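Local coordinates for phosphoribosylaminoimidazole carboxylase, ATPase subunit (Thermus thermophilus, PDB 3AW8), which probably catalyses the ATP-dependent carboxylation of 5-aminoimidazole ribonucleotide with bicarbonate to N5-carboxyaminoimidazole ribonucleotide in de novo purine synthesis, at residues L127-R139 with A160-F174. Residues are numbered along the deposited sequence; the frame is centred on the assembly and turned at random.
Sequences LKRVGLPALLKTR and ALKALGGRGLILEGF. With AMP (adenosine monophosphate), chain C.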
loop_
_atom_site.group_PDB
_atom_site.type_symbol
_atom_site.label_atom_id
_atom_site.label_comp_id
_atom_site.label_asym_id
_atom_site.label_seq_id
_atom_site.Cartn_x
_atom_site.Cartn_y
_atom_site.Cartn_z
ATOM N N LEU A 127 46.903 2.701 15.981
ATOM C CA LEU A 127 46.434 4.043 16.293
ATOM C C LEU A 127 47.073 5.081 15.387
ATOM O O LEU A 127 46.530 6.170 15.216
ATOM C CB LEU A 127 46.709 4.394 17.756
ATOM C CG LEU A 127 45.964 5.624 18.288
ATOM C CD1 LEU A 127 44.483 5.504 17.976
ATOM C CD2 LEU A 127 46.179 5.748 19.789
ATOM N N LYS A 128 48.224 4.752 14.805
ATOM C CA LYS A 128 48.883 5.691 13.904
ATOM C C LYS A 128 48.717 5.238 12.453
ATOM O O LYS A 128 48.604 6.069 11.548
ATOM C CB LYS A 128 50.373 5.837 14.240
ATOM C CG LYS A 128 50.969 7.200 13.844
ATOM C CD LYS A 128 50.850 7.475 12.345
ATOM C CE LYS A 128 51.145 8.930 11.996
ATOM N NZ LYS A 128 52.554 9.316 12.278
ATOM N N ARG A 129 48.698 3.926 12.224
ATOM C CA ARG A 129 48.527 3.421 10.863
ATOM C C ARG A 129 47.078 3.625 10.434
ATOM O O ARG A 129 46.616 3.033 9.457
ATOM C CB ARG A 129 48.898 1.937 10.769
ATOM C CG ARG A 129 48.042 1.021 11.609
ATOM C CD ARG A 129 48.392 -0.444 11.392
ATOM N NE ARG A 129 48.014 -0.911 10.059
ATOM C CZ ARG A 129 48.088 -2.178 9.658
ATOM N NH1 ARG A 129 48.528 -3.116 10.488
ATOM N NH2 ARG A 129 47.715 -2.510 8.428
ATOM N N VAL A 130 46.372 4.471 11.182
ATOM C CA VAL A 130 44.975 4.803 10.914
ATOM C C VAL A 130 44.815 6.320 10.894
ATOM O O VAL A 130 44.474 6.903 9.867
ATOM C CB VAL A 130 44.033 4.215 11.993
ATOM C CG1 VAL A 130 42.630 4.770 11.820
ATOM C CG2 VAL A 130 44.001 2.701 11.885
ATOM N N GLY A 131 45.062 6.956 12.034
ATOM C CA GLY A 131 44.945 8.398 12.098
ATOM C C GLY A 131 44.412 8.921 13.416
ATOM O O GLY A 131 44.419 8.223 14.428
ATOM N N LEU A 132 43.951 10.166 13.395
ATOM C CA LEU A 132 43.397 10.818 14.575
ATOM C C LEU A 132 42.896 12.209 14.201
ATOM O O LEU A 132 43.579 12.953 13.501
ATOM C CB LEU A 132 44.454 10.932 15.677
ATOM C CG LEU A 132 44.259 10.048 16.909
ATOM C CD1 LEU A 132 45.407 10.260 17.887
ATOM C CD2 LEU A 132 42.933 10.384 17.569
ATOM N N PRO A 133 41.685 12.572 14.654
ATOM C CA PRO A 133 40.794 11.747 15.478
ATOM C C PRO A 133 40.354 10.458 14.787
ATOM O O PRO A 133 40.727 10.188 13.643
ATOM C CB PRO A 133 39.621 12.686 15.754
ATOM C CG PRO A 133 40.282 14.028 15.802
ATOM C CD PRO A 133 41.194 13.961 14.596
ATOM N N ALA A 134 39.561 9.661 15.493
ATOM C CA ALA A 134 39.068 8.405 14.952
ATOM C C ALA A 134 38.011 7.832 15.883
ATOM O O ALA A 134 37.742 8.391 16.950
ATOM C CB ALA A 134 40.218 7.421 14.786
ATOM N N LEU A 135 37.405 6.722 15.475
ATOM C CA LEU A 135 36.387 6.083 16.295
ATOM C C LEU A 135 36.810 4.707 16.761
ATOM O O LEU A 135 37.511 3.976 16.059
ATOM C CB LEU A 135 35.069 5.948 15.537
ATOM C CG LEU A 135 34.330 7.211 15.119
ATOM C CD1 LEU A 135 35.057 7.866 13.955
ATOM C CD2 LEU A 135 32.914 6.841 14.724
ATOM N N LEU A 136 36.367 4.367 17.963
ATOM C CA LEU A 136 36.653 3.076 18.558
ATOM C C LEU A 136 35.285 2.524 18.920
ATOM O O LEU A 136 34.580 3.103 19.753
ATOM C CB LEU A 136 37.496 3.245 19.820
ATOM C CG LEU A 136 38.091 1.973 20.421
ATOM C CD1 LEU A 136 39.147 1.416 19.472
ATOM C CD2 LEU A 136 38.701 2.285 21.777
ATOM N N LYS A 137 34.897 1.421 18.289
ATOM C CA LYS A 137 33.593 0.833 18.566
ATOM C C LYS A 137 33.589 -0.681 18.707
ATOM O O LYS A 137 34.398 -1.385 18.099
ATOM C CB LYS A 137 32.593 1.259 17.488
ATOM C CG LYS A 137 33.214 1.518 16.128
ATOM C CD LYS A 137 32.218 2.190 15.195
ATOM C CE LYS A 137 32.900 2.692 13.939
ATOM N NZ LYS A 137 31.948 3.371 13.020
ATOM N N THR A 138 32.669 -1.169 19.532
ATOM C CA THR A 138 32.525 -2.596 19.761
ATOM C C THR A 138 32.209 -3.251 18.422
ATOM O O THR A 138 31.367 -2.758 17.672
ATOM C CB THR A 138 31.384 -2.880 20.764
ATOM O OG1 THR A 138 31.226 -4.294 20.922
ATOM C CG2 THR A 138 30.076 -2.277 20.276
ATOM N N ARG A 139 32.892 -4.349 18.115
ATOM C CA ARG A 139 32.673 -5.047 16.850
ATOM C C ARG A 139 31.263 -5.627 16.763
ATOM O O ARG A 139 30.762 -5.900 15.674
ATOM C CB ARG A 139 33.733 -6.146 16.672
ATOM C CG ARG A 139 35.127 -5.585 16.396
ATOM C CD ARG A 139 36.253 -6.565 16.687
ATOM N NE ARG A 139 36.308 -7.673 15.740
ATOM C CZ ARG A 139 35.886 -8.907 15.998
ATOM N NH1 ARG A 139 35.369 -9.210 17.186
ATOM N NH2 ARG A 139 35.987 -9.844 15.063
ATOM N N ALA A 160 39.687 5.260 25.952
ATOM C CA ALA A 160 38.450 4.826 25.316
ATOM C C ALA A 160 38.175 3.340 25.521
ATOM O O ALA A 160 37.123 2.970 26.041
ATOM C CB ALA A 160 38.493 5.146 23.827
ATOM N N LEU A 161 39.113 2.488 25.111
ATOM C CA LEU A 161 38.923 1.051 25.265
ATOM C C LEU A 161 38.554 0.726 26.709
ATOM O O LEU A 161 37.694 -0.118 26.966
ATOM C CB LEU A 161 40.183 0.284 24.833
ATOM C CG LEU A 161 41.503 0.398 25.592
ATOM C CD1 LEU A 161 41.420 -0.338 26.922
ATOM C CD2 LEU A 161 42.605 -0.209 24.740
ATOM N N LYS A 162 39.197 1.409 27.649
ATOM C CA LYS A 162 38.919 1.207 29.065
ATOM C C LYS A 162 37.432 1.475 29.283
ATOM O O LYS A 162 36.830 2.272 28.564
ATOM C CB LYS A 162 39.747 2.183 29.906
ATOM C CG LYS A 162 39.615 2.014 31.414
ATOM C CD LYS A 162 40.410 0.819 31.916
ATOM C CE LYS A 162 40.481 0.805 33.438
ATOM N NZ LYS A 162 41.350 -0.289 33.963
ATOM N N ALA A 163 36.846 0.809 30.270
ATOM C CA ALA A 163 35.428 0.980 30.582
ATOM C C ALA A 163 34.558 1.007 29.323
ATOM O O ALA A 163 33.568 1.735 29.250
ATOM C CB ALA A 163 35.223 2.259 31.396
ATOM N N LEU A 164 34.945 0.207 28.335
ATOM C CA LEU A 164 34.218 0.098 27.073
ATOM C C LEU A 164 34.298 -1.370 26.664
ATOM O O LEU A 164 33.525 -1.848 25.831
ATOM C CB LEU A 164 34.870 0.992 26.007
ATOM C CG LEU A 164 34.214 1.144 24.627
ATOM C CD1 LEU A 164 34.837 2.318 23.888
ATOM C CD2 LEU A 164 34.386 -0.127 23.824
ATOM N N GLY A 165 35.239 -2.077 27.281
ATOM C CA GLY A 165 35.439 -3.485 26.996
ATOM C C GLY A 165 36.908 -3.856 27.085
ATOM O O GLY A 165 37.301 -4.697 27.892
ATOM N N GLY A 166 37.726 -3.219 26.255
ATOM C CA GLY A 166 39.148 -3.501 26.256
ATOM C C GLY A 166 39.492 -4.598 25.273
ATOM O O GLY A 166 40.658 -4.949 25.103
ATOM N N ARG A 167 38.472 -5.136 24.615
ATOM C CA ARG A 167 38.665 -6.210 23.648
ATOM C C ARG A 167 37.455 -6.331 22.719
ATOM O O ARG A 167 36.362 -5.856 23.040
ATOM C CB ARG A 167 38.905 -7.531 24.394
ATOM C CG ARG A 167 38.803 -8.788 23.541
ATOM C CD ARG A 167 39.143 -10.037 24.343
ATOM N NE ARG A 167 40.582 -10.182 24.553
ATOM C CZ ARG A 167 41.457 -10.480 23.591
ATOM N NH1 ARG A 167 41.041 -10.671 22.344
ATOM N NH2 ARG A 167 42.751 -10.589 23.876
ATOM N N GLY A 168 37.659 -6.960 21.565
ATOM C CA GLY A 168 36.579 -7.134 20.613
ATOM C C GLY A 168 36.083 -5.806 20.088
ATOM O O GLY A 168 34.889 -5.625 19.846
ATOM N N LEU A 169 37.010 -4.872 19.909
ATOM C CA LEU A 169 36.673 -3.546 19.418
ATOM C C LEU A 169 37.375 -3.278 18.094
ATOM O O LEU A 169 38.296 -3.999 17.704
ATOM C CB LEU A 169 37.084 -2.498 20.450
ATOM C CG LEU A 169 36.625 -2.761 21.889
ATOM C CD1 LEU A 169 37.183 -1.684 22.802
ATOM C CD2 LEU A 169 35.106 -2.793 21.962
ATOM N N ILE A 170 36.934 -2.238 17.399
ATOM C CA ILE A 170 37.525 -1.884 16.117
ATOM C C ILE A 170 37.861 -0.395 16.074
ATOM O O ILE A 170 37.116 0.438 16.596
ATOM C CB ILE A 170 36.568 -2.237 14.956
ATOM C CG1 ILE A 170 37.212 -1.876 13.620
ATOM C CG2 ILE A 170 35.243 -1.520 15.138
ATOM C CD1 ILE A 170 36.408 -2.316 12.424
ATOM N N LEU A 171 38.992 -0.070 15.458
ATOM C CA LEU A 171 39.433 1.315 15.353
ATOM C C LEU A 171 39.219 1.780 13.918
ATOM O O LEU A 171 39.771 1.205 12.977
ATOM C CB LEU A 171 40.918 1.422 15.743
ATOM C CG LEU A 171 41.557 2.762 16.149
ATOM C CD1 LEU A 171 41.648 3.696 14.953
ATOM C CD2 LEU A 171 40.749 3.396 17.272
ATOM N N GLU A 172 38.395 2.811 13.761
ATOM C CA GLU A 172 38.093 3.366 12.447
ATOM C C GLU A 172 38.575 4.802 12.355
ATOM O O GLU A 172 38.364 5.600 13.269
ATOM C CB GLU A 172 36.584 3.330 12.166
ATOM C CG GLU A 172 36.050 1.998 11.645
ATOM C CD GLU A 172 34.574 2.063 11.261
ATOM O OE1 GLU A 172 34.194 2.965 10.477
ATOM O OE2 GLU A 172 33.794 1.207 11.735
ATOM N N GLY A 173 39.219 5.126 11.241
ATOM C CA GLY A 173 39.711 6.474 11.060
ATOM C C GLY A 173 38.591 7.426 10.695
ATOM O O GLY A 173 37.982 7.288 9.634
ATOM N N PHE A 174 38.314 8.383 11.580
ATOM C CA PHE A 174 37.267 9.377 11.345
ATOM C C PHE A 174 37.341 9.839 9.898
ATOM O O PHE A 174 38.427 10.050 9.364
ATOM C CB PHE A 174 37.465 10.586 12.263
ATOM C CG PHE A 174 36.427 11.661 12.090
ATOM C CD1 PHE A 174 35.306 11.706 12.917
ATOM C CD2 PHE A 174 36.564 12.625 11.091
ATOM C CE1 PHE A 174 34.333 12.699 12.754
ATOM C CE2 PHE A 174 35.599 13.621 10.918
ATOM C CZ PHE A 174 34.480 13.656 11.753
HETATM P P AMP C . 26.589 3.436 13.432
HETATM O O1P AMP C . 25.331 3.040 12.744
HETATM O O2P AMP C . 27.836 3.258 12.419
HETATM O O3P AMP C . 26.806 2.504 14.727
HETATM O "O5'" AMP C . 26.490 4.986 13.914
HETATM C "C5'" AMP C . 26.339 5.821 12.751
HETATM C "C4'" AMP C . 26.527 7.299 13.145
HETATM O "O4'" AMP C . 27.896 7.561 13.600
HETATM C "C3'" AMP C . 26.254 8.242 11.959
HETATM O "O3'" AMP C . 25.508 9.387 12.392
HETATM C "C2'" AMP C . 27.644 8.614 11.422
HETATM O "O2'" AMP C . 27.675 9.972 10.964
HETATM C "C1'" AMP C . 28.609 8.369 12.603
HETATM N N9 AMP C . 29.832 7.665 12.143
HETATM C C8 AMP C . 30.028 6.307 12.092
HETATM N N7 AMP C . 31.217 6.033 11.639
HETATM C C5 AMP C . 31.868 7.182 11.369
HETATM C C6 AMP C . 33.156 7.513 10.868
HETATM N N6 AMP C . 34.060 6.517 10.538
HETATM N N1 AMP C . 33.482 8.818 10.719
HETATM C C2 AMP C . 32.621 9.797 11.033
HETATM N N3 AMP C . 31.401 9.527 11.508
HETATM C C4 AMP C . 30.987 8.253 11.689
#
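L135 and K137 pair with E172 and I170 as antiparallel neighbours, strands 134-138 and 169-173 running at 158° to each other and joined by two reciprocal pairs of N-H to O bonds. A fifth backbone bond, from R139 N to G168 O (2.9 Å), extends the ladder past the strand end. How one such ladder can serve two chemistries is plain from its faces. On the apolar face L136 and L171 cross at about a right angle, CD1 of L136 meeting CD2 of L171 at 3.4 Å. The other branch of each leucine reaches a different neighbour: CD2 of L136 packs on A160 CB at the end of helix 154-161, while CD1 of L171 lies 3.5 Å from V130 CG1. On the opposite face L135, K137 and E172 line the adenine pocket. The K137 chain, extended beyond CG, runs alongside I170 and brings NZ to AMP N7 in a weak hydrogen bond of 3.1 Å. The same NZ forms a salt bridge with E172 OE2, whose modelled position is less certain; K101 is a long, weak partner of OE1. L135 spreads both methyls against the purine, CD2 coming within 3.5 Å of AMP C5, and F174 turns a ring face to AMP C2. With a methionine in place of K137, adenine N7 would probably lose this donor and E172 one of its positively charged neighbours. In this ATP-grasp domain the ladder carries L136, L171 and V130 on one face and, on the other, apolar cover from L135 beside an ammonium that probably helps to orient the base.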